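Local structure of cofilin (Streptomyces griseoflavus, 5IVU) at residues 64-70 with 82-88; 69-73 with 133-137; 25-31 with 42-48; 17-21 with 113-117. The protein probably binds actin, as a bacterial cofilin. One frame throughout, in Å; residues are numbered along the deposited sequence.

Contact 1 (64-70 with 82-88)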
loop_
_atom_site.group_PDB
_atom_site.type_symbol
_atom_site.label_atom_id
_atom_site.label_comp_id
_atom_site.label_asym_id
_atom_site.label_seq_id
_atom_site.Cartn_x
_atom_site.Cartn_y
_atom_site.Cartn_z
ATOM N N ARG A 64 6.249 4.885 0.798
ATOM C CA ARG A 64 5.906 3.474 0.962
ATOM C C ARG A 64 4.966 3.087 -0.170
ATOM O O ARG A 64 4.409 3.955 -0.850
ATOM C CB ARG A 64 5.210 3.196 2.316
ATOM C CG ARG A 64 6.076 3.376 3.552
ATOM C CD ARG A 64 7.150 2.305 3.692
ATOM N NE ARG A 64 8.483 2.866 3.961
ATOM C CZ ARG A 64 8.997 3.159 5.159
ATOM N NH1 ARG A 64 8.322 2.966 6.285
ATOM N NH2 ARG A 64 10.214 3.666 5.238
ATOM N N TRP A 65 4.812 1.782 -0.368
ATOM C CA TRP A 65 3.622 1.234 -1.018
ATOM C C TRP A 65 2.809 0.490 0.028
ATOM O O TRP A 65 3.336 0.074 1.056
ATOM C CB TRP A 65 3.966 0.273 -2.154
ATOM C CG TRP A 65 4.941 0.795 -3.153
ATOM C CD1 TRP A 65 4.690 1.662 -4.168
ATOM C CD2 TRP A 65 6.319 0.449 -3.251
ATOM N NE1 TRP A 65 5.831 1.894 -4.881
ATOM C CE2 TRP A 65 6.848 1.157 -4.341
ATOM C CE3 TRP A 65 7.161 -0.398 -2.520
ATOM C CZ2 TRP A 65 8.188 1.054 -4.727
ATOM C CZ3 TRP A 65 8.501 -0.499 -2.899
ATOM C CH2 TRP A 65 8.994 0.228 -3.996
ATOM N N ALA A 66 1.521 0.325 -0.239
ATOM C CA ALA A 66 0.682 -0.472 0.640
ATOM C C ALA A 66 -0.440 -1.100 -0.131
ATOM O O ALA A 66 -0.790 -0.631 -1.212
ATOM C CB ALA A 66 0.117 0.374 1.758
ATOM N N VAL A 67 -0.991 -2.168 0.436
ATOM C CA VAL A 67 -2.265 -2.716 -0.005
ATOM C C VAL A 67 -3.216 -2.682 1.189
ATOM O O VAL A 67 -2.821 -3.014 2.304
ATOM C CB VAL A 67 -2.115 -4.139 -0.569
ATOM C CG1 VAL A 67 -3.476 -4.773 -0.809
ATOM C CG2 VAL A 67 -1.326 -4.085 -1.869
ATOM N N TYR A 68 -4.454 -2.249 0.940
ATOM C CA TYR A 68 -5.475 -2.150 1.970
ATOM C C TYR A 68 -6.739 -2.841 1.480
ATOM O O TYR A 68 -7.184 -2.600 0.361
ATOM C CB TYR A 68 -5.782 -0.675 2.310
ATOM C CG TYR A 68 -6.525 -0.544 3.619
ATOM C CD1 TYR A 68 -7.918 -0.644 3.668
ATOM C CD2 TYR A 68 -5.835 -0.368 4.817
ATOM C CE1 TYR A 68 -8.604 -0.553 4.872
ATOM C CE2 TYR A 68 -6.510 -0.274 6.022
ATOM C CZ TYR A 68 -7.894 -0.374 6.050
ATOM O OH TYR A 68 -8.587 -0.283 7.235
ATOM N N ASP A 69 -7.307 -3.697 2.322
ATOM C CA ASP A 69 -8.540 -4.398 1.995
ATOM C C ASP A 69 -9.693 -3.504 2.422
ATOM O O ASP A 69 -10.199 -3.602 3.533
ATOM C CB ASP A 69 -8.593 -5.775 2.669
ATOM C CG ASP A 69 -9.782 -6.610 2.214
ATOM O OD1 ASP A 69 -10.314 -6.385 1.092
ATOM O OD2 ASP A 69 -10.208 -7.491 2.993
ATOM N N LEU A 70 -10.094 -2.621 1.515
ATOM C CA LEU A 70 -11.040 -1.563 1.815
ATOM C C LEU A 70 -12.464 -2.078 1.773
ATOM O O LEU A 70 -12.906 -2.584 0.753
ATOM C CB LEU A 70 -10.876 -0.429 0.801
ATOM C CG LEU A 70 -11.569 0.896 1.103
ATOM C CD1 LEU A 70 -10.867 1.638 2.223
ATOM C CD2 LEU A 70 -11.607 1.736 -0.158
ATOM N N ASN A 82 -16.023 -5.068 -0.910
ATOM C CA ASN A 82 -14.592 -4.927 -0.605
ATOM C C ASN A 82 -13.813 -4.632 -1.866
ATOM O O ASN A 82 -14.152 -5.135 -2.945
ATOM C CB ASN A 82 -14.014 -6.173 0.072
ATOM C CG ASN A 82 -14.274 -6.187 1.566
ATOM O OD1 ASN A 82 -15.399 -6.427 2.009
ATOM N ND2 ASN A 82 -13.230 -5.934 2.353
ATOM N N LYS A 83 -12.758 -3.834 -1.729
ATOM C CA LYS A 83 -11.863 -3.560 -2.840
ATOM C C LYS A 83 -10.415 -3.525 -2.375
ATOM O O LYS A 83 -10.062 -2.779 -1.477
ATOM C CB LYS A 83 -12.257 -2.252 -3.510
ATOM C CG LYS A 83 -13.454 -2.406 -4.424
ATOM C CD LYS A 83 -13.686 -1.193 -5.305
ATOM C CE LYS A 83 -14.567 -1.544 -6.491
ATOM N NZ LYS A 83 -14.926 -0.336 -7.287
ATOM N N LEU A 84 -9.584 -4.346 -3.001
ATOM C CA LEU A 84 -8.156 -4.356 -2.734
ATOM C C LEU A 84 -7.578 -3.082 -3.358
ATOM O O LEU A 84 -7.689 -2.864 -4.567
ATOM C CB LEU A 84 -7.496 -5.616 -3.314
ATOM C CG LEU A 84 -8.021 -6.941 -2.725
ATOM C CD1 LEU A 84 -7.823 -8.107 -3.679
ATOM C CD2 LEU A 84 -7.380 -7.235 -1.380
ATOM N N THR A 85 -6.967 -2.259 -2.514
ATOM C CA THR A 85 -6.528 -0.925 -2.865
ATOM C C THR A 85 -5.010 -0.807 -2.761
ATOM O O THR A 85 -4.452 -1.009 -1.692
ATOM C CB THR A 85 -7.170 0.106 -1.911
ATOM O OG1 THR A 85 -8.593 -0.068 -1.895
ATOM C CG2 THR A 85 -6.816 1.527 -2.325
ATOM N N PHE A 86 -4.355 -0.502 -3.882
ATOM C CA PHE A 86 -2.921 -0.207 -3.915
ATOM C C PHE A 86 -2.707 1.280 -3.694
ATOM O O PHE A 86 -3.409 2.101 -4.274
ATOM C CB PHE A 86 -2.324 -0.621 -5.256
ATOM C CG PHE A 86 -0.825 -0.595 -5.287
ATOM C CD1 PHE A 86 -0.089 -1.680 -4.834
ATOM C CD2 PHE A 86 -0.150 0.510 -5.777
ATOM C CE1 PHE A 86 1.297 -1.666 -4.873
ATOM C CE2 PHE A 86 1.234 0.535 -5.819
ATOM C CZ PHE A 86 1.960 -0.556 -5.364
ATOM N N VAL A 87 -1.746 1.612 -2.844
ATOM C CA VAL A 87 -1.479 2.976 -2.430
ATOM C C VAL A 87 -0.005 3.247 -2.694
ATOM O O VAL A 87 0.844 2.557 -2.139
ATOM C CB VAL A 87 -1.748 3.165 -0.914
ATOM C CG1 VAL A 87 -1.339 4.559 -0.436
ATOM C CG2 VAL A 87 -3.216 2.910 -0.598
ATOM N N SER A 88 0.293 4.231 -3.536
ATOM C CA SER A 88 1.642 4.764 -3.633
ATOM C C SER A 88 1.713 5.978 -2.710
ATOM O O SER A 88 1.038 6.976 -2.948
ATOM C CB SER A 88 1.975 5.164 -5.061
ATOM O OG SER A 88 1.901 4.042 -5.909
#
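Ala66 with Val87, Tyr68 with Thr85 and Leu70 with Lys83 are the hydrogen-bonded pairs of an antiparallel beta hairpin formed by two inner strands of the ADF-homology sheet. Each pair closes a two-bond ring, and in the middle one Tyr68 N donates to Thr85 O at 2.9 Å. Lys83 O takes two donors: Leu70 N from one face of its carbonyl plane and Thr85 OG1, at 3.1 Å, from the other. The Thr85 hydroxyl can turn back to Lys83 because OG1 lies beside its own backbone N (chi1 -53°), and there it also meets Leu70 CB at 3.6 Å.

On the other face, Trp65 and Phe86 lie side by side and point the same way. Their rings meet obliquely, planes 31° apart, with Trp65 CD1 3.7 Å from Phe86 CZ. Val67 runs at about a right angle to Phe86 and touches its CD1 with CG2 at 4.0 Å. Toward the hairpin turn the packing becomes polar, where Asn82 ND2 gives Asp69 OD1 a weak hydrogen bond of 3.2 Å.

The face bearing Trp65, Val67, Leu84 and Phe86 is covered by helices 11-21 and 96-112, with Tyr102 against the Trp65 ring. Beneath the opposite face, Tyr68 meets Tyr51 and Phe54 of helix 51-57, while strands 28-33 and 118-122 flank the hairpin.

Contact 2 (69-73 with 133-137)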
loop_
_atom_site.group_PDB
_atom_site.type_symbol
_atom_site.label_atom_id
_atom_site.label_comp_id
_atom_site.label_asym_id
_atom_site.label_seq_id
_atom_site.Cartn_x
_atom_site.Cartn_y
_atom_site.Cartn_z
ATOM N N ASP A 69 -7.307 -3.697 2.322
ATOM C CA ASP A 69 -8.540 -4.398 1.995
ATOM C C ASP A 69 -9.693 -3.504 2.422
ATOM O O ASP A 69 -10.199 -3.602 3.533
ATOM C CB ASP A 69 -8.593 -5.775 2.669
ATOM C CG ASP A 69 -9.782 -6.610 2.214
ATOM O OD1 ASP A 69 -10.314 -6.385 1.092
ATOM O OD2 ASP A 69 -10.208 -7.491 2.993
ATOM N N LEU A 70 -10.094 -2.621 1.515
ATOM C CA LEU A 70 -11.040 -1.563 1.815
ATOM C C LEU A 70 -12.464 -2.078 1.773
ATOM O O LEU A 70 -12.906 -2.584 0.753
ATOM C CB LEU A 70 -10.876 -0.429 0.801
ATOM C CG LEU A 70 -11.569 0.896 1.103
ATOM C CD1 LEU A 70 -10.867 1.638 2.223
ATOM C CD2 LEU A 70 -11.607 1.736 -0.158
ATOM N N GLU A 71 -13.171 -1.927 2.886
ATOM C CA GLU A 71 -14.587 -2.266 3.000
ATOM C C GLU A 71 -15.451 -1.003 2.873
ATOM O O GLU A 71 -15.122 0.037 3.433
ATOM C CB GLU A 71 -14.839 -2.928 4.357
ATOM C CG GLU A 71 -16.252 -3.475 4.544
ATOM C CD GLU A 71 -16.501 -3.989 5.947
ATOM O OE1 GLU A 71 -16.357 -3.202 6.909
ATOM O OE2 GLU A 71 -16.854 -5.178 6.089
ATOM N N TYR A 72 -16.578 -1.111 2.172
ATOM C CA TYR A 72 -17.558 -0.008 2.092
ATOM C C TYR A 72 -18.979 -0.431 1.748
ATOM O O TYR A 72 -19.223 -1.548 1.267
ATOM C CB TYR A 72 -17.125 1.033 1.066
ATOM C CG TYR A 72 -17.043 0.524 -0.356
ATOM C CD1 TYR A 72 -15.940 -0.200 -0.783
ATOM C CD2 TYR A 72 -18.065 0.764 -1.273
ATOM C CE1 TYR A 72 -15.851 -0.677 -2.076
ATOM C CE2 TYR A 72 -17.985 0.290 -2.574
ATOM C CZ TYR A 72 -16.872 -0.434 -2.971
ATOM O OH TYR A 72 -16.765 -0.914 -4.256
ATOM N N GLU A 73 -19.892 0.510 1.991
ATOM C CA GLU A 73 -21.328 0.328 1.802
ATOM C C GLU A 73 -21.792 1.182 0.620
ATOM O O GLU A 73 -21.418 0.930 -0.527
ATOM C CB GLU A 73 -22.088 0.731 3.110
ATOM C CG GLU A 73 -21.215 0.659 4.371
ATOM C CD GLU A 73 -21.984 0.735 5.679
ATOM O OE1 GLU A 73 -22.975 0.000 5.844
ATOM O OE2 GLU A 73 -21.575 1.515 6.565
ATOM N N VAL A 133 -10.520 7.988 0.132
ATOM C CA VAL A 133 -10.236 6.665 -0.430
ATOM C C VAL A 133 -11.534 5.916 -0.749
ATOM O O VAL A 133 -11.624 5.275 -1.794
ATOM C CB VAL A 133 -9.302 5.847 0.500
ATOM C CG1 VAL A 133 -9.140 4.410 0.014
ATOM C CG2 VAL A 133 -7.939 6.522 0.584
ATOM N N LEU A 134 -12.533 6.017 0.131
ATOM C CA LEU A 134 -13.876 5.469 -0.132
ATOM C C LEU A 134 -14.540 6.137 -1.339
ATOM O O LEU A 134 -15.114 5.451 -2.175
ATOM C CB LEU A 134 -14.781 5.639 1.086
ATOM C CG LEU A 134 -14.402 4.863 2.351
ATOM C CD1 LEU A 134 -15.042 5.490 3.582
ATOM C CD2 LEU A 134 -14.788 3.398 2.233
ATOM N N ASP A 135 -14.452 7.469 -1.408
ATOM C CA ASP A 135 -14.883 8.256 -2.571
ATOM C C ASP A 135 -14.329 7.667 -3.876
ATOM O O ASP A 135 -15.099 7.273 -4.767
ATOM C CB ASP A 135 -14.443 9.759 -2.405
ATOM C CG ASP A 135 -15.439 10.599 -1.616
ATOM O OD1 ASP A 135 -16.548 10.141 -1.252
ATOM O OD2 ASP A 135 -15.067 11.750 -1.336
ATOM N N LYS A 136 -13.001 7.596 -3.981
ATOM C CA LYS A 136 -12.333 7.070 -5.184
ATOM C C LYS A 136 -12.672 5.614 -5.468
ATOM O O LYS A 136 -12.718 5.213 -6.630
ATOM C CB LYS A 136 -10.812 7.240 -5.100
ATOM C CG LYS A 136 -10.359 8.686 -5.238
ATOM C CD LYS A 136 -8.870 8.789 -5.536
ATOM C CE LYS A 136 -8.488 10.200 -5.952
ATOM N NZ LYS A 136 -8.841 11.204 -4.909
ATOM N N ALA A 137 -12.921 4.838 -4.412
ATOM C CA ALA A 137 -13.336 3.435 -4.543
ATOM C C ALA A 137 -14.772 3.213 -5.069
ATOM O O ALA A 137 -15.218 2.073 -5.159
ATOM C CB ALA A 137 -13.153 2.710 -3.216
#
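Apolar contact carries most of the meeting between Leu70 and Tyr72 of the strand and Val133, Leu134 and Ala137 at the end of the last helix. Leu70 CD2 touches two groups one helical turn apart, lying 3.6 Å from Val133 CG1 and 3.6 Å from Ala137 CB. Leu134 CD2 reaches further along the strand, to 3.5 Å from Tyr72 CB, and it also rests against the backbone, 3.6 Å from Glu71 O.

The Tyr72 ring adds a contact beside a backbone carbonyl. Its CG stands between the backbone N and the carbonyl carbon (chi1 63°), which carries the ring past Leu134 to the Ala137 carbonyl; Tyr72 CZ is 3.7 Å from Ala137 O. With an alanine here the touch of CB on Leu134 could persist, but the Ala137 carbonyl would probably lose the ring beside it and a gap would open at the helix end.

Backbone bonding holds the helical side, as Ala137 N donates to Val133 O at 3.0 Å. Lys83 of the neighbouring strand 81-89 hydrogen-bonds Ala137 O through NZ, so the end of helix 130-136 is tied to both strands of the hairpin, 64-72 by packing and 81-89 by a polar bond.

Contact 3 (25-31 with 42-48)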
loop_
_atom_site.group_PDB
_atom_site.type_symbol
_atom_site.label_atom_id
_atom_site.label_comp_id
_atom_site.label_asym_id
_atom_site.label_seq_id
_atom_site.Cartn_x
_atom_site.Cartn_y
_atom_site.Cartn_z
ATOM N N LYS A 25 -7.046 -12.985 8.023
ATOM C CA LYS A 25 -5.968 -12.739 8.991
ATOM C C LYS A 25 -5.354 -11.343 8.878
ATOM O O LYS A 25 -4.732 -10.883 9.826
ATOM C CB LYS A 25 -4.881 -13.811 8.879
ATOM C CG LYS A 25 -5.422 -15.211 9.133
ATOM C CD LYS A 25 -4.345 -16.198 9.553
ATOM C CE LYS A 25 -4.902 -17.615 9.654
ATOM N NZ LYS A 25 -6.024 -17.732 10.632
ATOM N N LEU A 26 -5.560 -10.666 7.746
ATOM C CA LEU A 26 -4.881 -9.402 7.429
ATOM C C LEU A 26 -5.849 -8.388 6.839
ATOM O O LEU A 26 -6.735 -8.739 6.057
ATOM C CB LEU A 26 -3.755 -9.629 6.421
ATOM C CG LEU A 26 -2.570 -10.498 6.816
ATOM C CD1 LEU A 26 -1.605 -10.603 5.651
ATOM C CD2 LEU A 26 -1.876 -9.958 8.060
ATOM N N LYS A 27 -5.678 -7.132 7.236
ATOM C CA LYS A 27 -6.445 -6.026 6.681
ATOM C C LYS A 27 -5.574 -5.147 5.777
ATOM O O LYS A 27 -6.075 -4.622 4.787
ATOM C CB LYS A 27 -7.074 -5.218 7.809
ATOM C CG LYS A 27 -8.116 -4.191 7.373
ATOM C CD LYS A 27 -9.415 -4.808 6.879
ATOM C CE LYS A 27 -10.459 -3.715 6.687
ATOM N NZ LYS A 27 -11.675 -4.169 5.962
ATOM N N TYR A 28 -4.285 -4.988 6.096
ATOM C CA TYR A 28 -3.349 -4.278 5.201
ATOM C C TYR A 28 -1.902 -4.733 5.287
ATOM O O TYR A 28 -1.503 -5.395 6.239
ATOM C CB TYR A 28 -3.425 -2.762 5.435
ATOM C CG TYR A 28 -2.895 -2.250 6.762
ATOM C CD1 TYR A 28 -1.543 -1.971 6.940
ATOM C CD2 TYR A 28 -3.765 -1.994 7.825
ATOM C CE1 TYR A 28 -1.066 -1.480 8.143
ATOM C CE2 TYR A 28 -3.299 -1.492 9.027
ATOM C CZ TYR A 28 -1.955 -1.251 9.183
ATOM O OH TYR A 28 -1.511 -0.767 10.371
ATOM N N ILE A 29 -1.127 -4.353 4.272
ATOM C CA ILE A 29 0.307 -4.657 4.176
ATOM C C ILE A 29 1.058 -3.378 3.763
ATOM O O ILE A 29 0.620 -2.662 2.859
ATOM C CB ILE A 29 0.600 -5.745 3.111
ATOM C CG1 ILE A 29 -0.206 -7.016 3.382
ATOM C CG2 ILE A 29 2.091 -6.072 3.065
ATOM C CD1 ILE A 29 -0.124 -8.045 2.271
ATOM N N ILE A 30 2.193 -3.117 4.418
ATOM C CA ILE A 30 3.086 -2.012 4.060
ATOM C C ILE A 30 4.350 -2.580 3.411
ATOM O O ILE A 30 5.050 -3.371 4.025
ATOM C CB ILE A 30 3.486 -1.172 5.295
ATOM C CG1 ILE A 30 2.253 -0.728 6.109
ATOM C CG2 ILE A 30 4.308 0.045 4.866
ATOM C CD1 ILE A 30 1.375 0.316 5.435
ATOM N N PHE A 31 4.621 -2.186 2.168
ATOM C CA PHE A 31 5.855 -2.556 1.456
ATOM C C PHE A 31 6.822 -1.376 1.411
ATOM O O PHE A 31 6.400 -0.216 1.472
ATOM C CB PHE A 31 5.549 -2.991 0.024
ATOM C CG PHE A 31 4.482 -4.036 -0.077
ATOM C CD1 PHE A 31 3.145 -3.679 -0.200
ATOM C CD2 PHE A 31 4.814 -5.386 -0.055
ATOM C CE1 PHE A 31 2.157 -4.647 -0.291
ATOM C CE2 PHE A 31 3.831 -6.360 -0.149
ATOM C CZ PHE A 31 2.501 -5.991 -0.268
ATOM N N VAL A 42 8.362 -6.637 2.513
ATOM C CA VAL A 42 7.256 -6.338 3.415
ATOM C C VAL A 42 7.836 -5.662 4.637
ATOM O O VAL A 42 8.613 -6.274 5.345
ATOM C CB VAL A 42 6.506 -7.620 3.863
ATOM C CG1 VAL A 42 5.421 -7.300 4.897
ATOM C CG2 VAL A 42 5.905 -8.337 2.656
ATOM N N GLU A 43 7.480 -4.398 4.865
ATOM C CA GLU A 43 7.832 -3.722 6.115
ATOM C C GLU A 43 6.954 -4.242 7.236
ATOM O O GLU A 43 7.441 -4.513 8.334
ATOM C CB GLU A 43 7.679 -2.200 6.010
ATOM C CG GLU A 43 8.302 -1.454 7.201
ATOM C CD GLU A 43 8.002 0.032 7.235
ATOM O OE1 GLU A 43 7.011 0.473 6.630
ATOM O OE2 GLU A 43 8.756 0.774 7.881
ATOM N N LYS A 44 5.655 -4.344 6.975
ATOM C CA LYS A 44 4.751 -4.967 7.932
ATOM C C LYS A 44 3.374 -5.354 7.412
ATOM O O LYS A 44 2.941 -4.939 6.344
ATOM C CB LYS A 44 4.579 -4.118 9.191
ATOM C CG LYS A 44 4.287 -2.635 9.042
ATOM C CD LYS A 44 3.967 -1.969 10.419
ATOM C CE LYS A 44 2.932 -2.694 11.316
ATOM N NZ LYS A 44 2.525 -1.954 12.554
ATOM N N SER A 45 2.719 -6.187 8.214
ATOM C CA SER A 45 1.333 -6.589 8.037
ATOM C C SER A 45 0.547 -6.186 9.278
ATOM O O SER A 45 1.111 -5.977 10.353
ATOM C CB SER A 45 1.245 -8.100 7.868
ATOM O OG SER A 45 2.117 -8.541 6.851
ATOM N N SER A 46 -0.763 -6.093 9.124
ATOM C CA SER A 46 -1.638 -5.779 10.237
ATOM C C SER A 46 -2.970 -6.484 10.098
ATOM O O SER A 46 -3.481 -6.660 8.991
ATOM C CB SER A 46 -1.884 -4.292 10.307
ATOM O OG SER A 46 -2.646 -3.975 11.461
ATOM N N ASP A 47 -3.513 -6.871 11.245
ATOM C CA ASP A 47 -4.854 -7.436 11.347
ATOM C C ASP A 47 -5.860 -6.371 11.754
ATOM O O ASP A 47 -7.046 -6.674 11.890
ATOM C CB ASP A 47 -4.884 -8.626 12.337
ATOM C CG ASP A 47 -4.481 -8.246 13.768
ATOM O OD1 ASP A 47 -4.084 -7.091 14.030
ATOM O OD2 ASP A 47 -4.543 -9.122 14.644
ATOM N N SER A 48 -5.400 -5.132 11.948
ATOM C CA SER A 48 -6.243 -4.077 12.512
ATOM C C SER A 48 -7.323 -3.614 11.542
ATOM O O SER A 48 -7.043 -3.291 10.397
ATOM C CB SER A 48 -5.400 -2.863 12.952
ATOM O OG SER A 48 -6.239 -1.781 13.343
#
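Ser46 and Tyr28 meet where the backbone pairing of two antiparallel strands is irregular, and two carbonyls each deal with two donors. Ser46 O accepts from Lys27 N at 2.9 Å in a nearly straight bond (168° at the hydrogen), and more weakly from Tyr28 N. Ser46 N returns a bond to Tyr28 O. At the other end Ile30 O is gripped by Glu43 N at 2.8 Å, a rather bent bond (133°), and by the straighter Lys44 N at 3.2 Å, while Ile30 N donates to Lys44 O at 2.8 Å.

Side-chain polar groups find partners as well. Ser46 OG, anti to its own N (chi1 -175°), accepts from Ser48 N at 3.0 Å in an ST turn. Its CB meanwhile sits over one face of the Tyr28 ring, 3.5 Å from the centroid, a close CH-pi contact. The Tyr28 hydroxyl hydrogen-bonds Asp57, whose other carboxylate oxygen forms a salt bridge with Lys44. A phenylalanine in place of Tyr28 could keep the ring over Ser46 but would probably leave Asp57 without its hydroxyl partner. Glu43 is salt-bridged to Arg64, and its OE1 lies 3.3 Å from Ile30 CG2. Apolar packing continues on the other face, where Val42 touches Ile29 and Phe31 with its two methyls.

Lys27 and Tyr28 opposite Ser46, and Glu43 and Lys44 opposite Ile30, make two classic beta bulges in the hairpin of strands 28-33 and 39-46, part of the ADF-homology sheet.

Contact 4 (17-21 with 113-117)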
loop_
_atom_site.group_PDB
_atom_site.type_symbol
_atom_site.label_atom_id
_atom_site.label_comp_id
_atom_site.label_asym_id
_atom_site.label_seq_id
_atom_site.Cartn_x
_atom_site.Cartn_y
_atom_site.Cartn_z
ATOM N N TYR A 17 0.490 -10.970 0.399
ATOM C CA TYR A 17 -0.643 -10.412 -0.330
ATOM C C TYR A 17 -1.692 -11.485 -0.594
ATOM O O TYR A 17 -2.890 -11.222 -0.430
ATOM C CB TYR A 17 -0.182 -9.781 -1.645
ATOM C CG TYR A 17 -1.327 -9.320 -2.519
ATOM C CD1 TYR A 17 -2.175 -8.279 -2.113
ATOM C CD2 TYR A 17 -1.570 -9.917 -3.760
ATOM C CE1 TYR A 17 -3.225 -7.854 -2.923
ATOM C CE2 TYR A 17 -2.611 -9.487 -4.570
ATOM C CZ TYR A 17 -3.433 -8.459 -4.141
ATOM O OH TYR A 17 -4.466 -8.029 -4.921
ATOM N N GLN A 18 -1.248 -12.678 -1.005
ATOM C CA GLN A 18 -2.159 -13.802 -1.181
ATOM C C GLN A 18 -2.838 -14.155 0.137
ATOM O O GLN A 18 -4.030 -14.441 0.145
ATOM C CB GLN A 18 -1.462 -15.032 -1.770
ATOM C CG GLN A 18 -1.045 -14.893 -3.213
ATOM C CD GLN A 18 -0.244 -16.084 -3.744
ATOM O OE1 GLN A 18 0.462 -16.780 -3.006
ATOM N NE2 GLN A 18 -0.361 -16.326 -5.037
ATOM N N GLN A 19 -2.103 -14.086 1.245
ATOM C CA GLN A 19 -2.685 -14.294 2.577
ATOM C C GLN A 19 -3.746 -13.226 2.930
ATOM O O GLN A 19 -4.826 -13.548 3.437
ATOM C CB GLN A 19 -1.589 -14.316 3.639
ATOM C CG GLN A 19 -2.034 -14.905 4.971
ATOM C CD GLN A 19 -1.103 -14.555 6.126
ATOM O OE1 GLN A 19 -1.503 -14.619 7.295
ATOM N NE2 GLN A 19 0.139 -14.169 5.805
ATOM N N LEU A 20 -3.444 -11.961 2.643
ATOM C CA LEU A 20 -4.427 -10.891 2.776
ATOM C C LEU A 20 -5.664 -11.191 1.930
ATOM O O LEU A 20 -6.791 -11.033 2.390
ATOM C CB LEU A 20 -3.819 -9.522 2.400
ATOM C CG LEU A 20 -4.734 -8.268 2.444
ATOM C CD1 LEU A 20 -4.006 -7.036 2.970
ATOM C CD2 LEU A 20 -5.336 -7.944 1.085
ATOM N N LYS A 21 -5.436 -11.609 0.692
ATOM C CA LYS A 21 -6.504 -11.835 -0.280
ATOM C C LYS A 21 -7.429 -13.024 0.062
ATOM O O LYS A 21 -8.620 -12.953 -0.214
ATOM C CB LYS A 21 -5.890 -12.033 -1.670
ATOM C CG LYS A 21 -6.886 -11.940 -2.808
ATOM C CD LYS A 21 -6.256 -11.359 -4.073
ATOM C CE LYS A 21 -5.158 -12.243 -4.649
ATOM N NZ LYS A 21 -5.134 -12.210 -6.136
ATOM N N LEU A 113 1.027 -8.055 -7.995
ATOM C CA LEU A 113 -0.191 -8.185 -7.190
ATOM C C LEU A 113 -1.444 -8.296 -8.085
ATOM O O LEU A 113 -1.853 -7.330 -8.737
ATOM C CB LEU A 113 -0.324 -7.005 -6.222
ATOM C CG LEU A 113 0.901 -6.682 -5.354
ATOM C CD1 LEU A 113 0.748 -5.310 -4.717
ATOM C CD2 LEU A 113 1.160 -7.723 -4.279
ATOM N N THR A 114 -2.056 -9.474 -8.091
ATOM C CA THR A 114 -3.195 -9.764 -8.967
ATOM C C THR A 114 -4.492 -9.353 -8.280
ATOM O O THR A 114 -4.668 -9.588 -7.085
ATOM C CB THR A 114 -3.266 -11.275 -9.313
ATOM O OG1 THR A 114 -3.257 -12.056 -8.116
ATOM C CG2 THR A 114 -2.081 -11.699 -10.188
ATOM N N GLY A 115 -5.399 -8.753 -9.041
ATOM C CA GLY A 115 -6.747 -8.443 -8.555
ATOM C C GLY A 115 -6.896 -7.169 -7.746
ATOM O O GLY A 115 -7.861 -7.031 -6.988
ATOM N N ILE A 116 -5.963 -6.231 -7.910
ATOM C CA ILE A 116 -6.098 -4.899 -7.305
ATOM C C ILE A 116 -7.257 -4.185 -8.005
ATOM O O ILE A 116 -7.305 -4.137 -9.230
ATOM C CB ILE A 116 -4.807 -4.064 -7.453
ATOM C CG1 ILE A 116 -3.644 -4.672 -6.642
ATOM C CG2 ILE A 116 -5.043 -2.611 -7.059
ATOM C CD1 ILE A 116 -3.806 -4.677 -5.137
ATOM N N ALA A 117 -8.190 -3.654 -7.215
ATOM C CA ALA A 117 -9.407 -3.021 -7.739
ATOM C C ALA A 117 -9.291 -1.511 -7.860
ATOM O O ALA A 117 -9.874 -0.946 -8.779
ATOM C CB ALA A 117 -10.598 -3.376 -6.873
#
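Tyr17 reaches from helix 11-21 to the loop that joins helix 96-112 to strand 118-122, a tie between a helix and a loop on one face of the ADF-homology fold's central sheet. Tyr17 has more surface buried here than any other residue, followed by Thr114 and Leu113. The Tyr17 CG lies anti to the backbone N (chi1 174°), which sends the ring out from the helix to the loop. Leu113 covers one ring face: CD2 is 3.9 Å from the centroid, and it comes to 3.4 Å from Tyr17 CG, a CH-pi contact. Ile116 closes on the hydroxyl end, with CD1 3.4 Å from Tyr17 OH. Both Tyr17 and Leu113 continue into the sheet by touching Val67.

Thr114 supplies the polar half, and its carbonyl oxygen is the focus. It lies near the plane of the Tyr17 ring, at its edge, and accepts from Tyr17 OH at 2.7 Å. Lys21, one helical turn after Tyr17, bends its chain to bring NZ to the same oxygen, and two donors thereby hold one loop carbonyl. They approach it from opposite faces of its plane. The ammonium group also donates to the Thr114 hydroxyl, with NZ 2.7 Å from OG1.

How the contacts relate
Contacts 1, 2 and 3 share one mixed sheet, in which strands 39-46, 28-33, 64-72 and 81-89 are successive neighbours. Along the chain contact 3 closes before contact 1 opens; contact 2 starts from the same strand as contact 1, and contact 4, whose loop encloses contacts 1 and 3, crosses contact 2. The centre of contact 1 lies about 10 Å from those of contacts 2 and 3 and about 9 Å from that of contact 4, whereas contacts 2 and 3 are about 17 Å apart. Two local hairpins thus build the four central strands, while contacts distant in sequence join helix 130-136 to the sheet and helix 11-21 to the loop before strand 118-122.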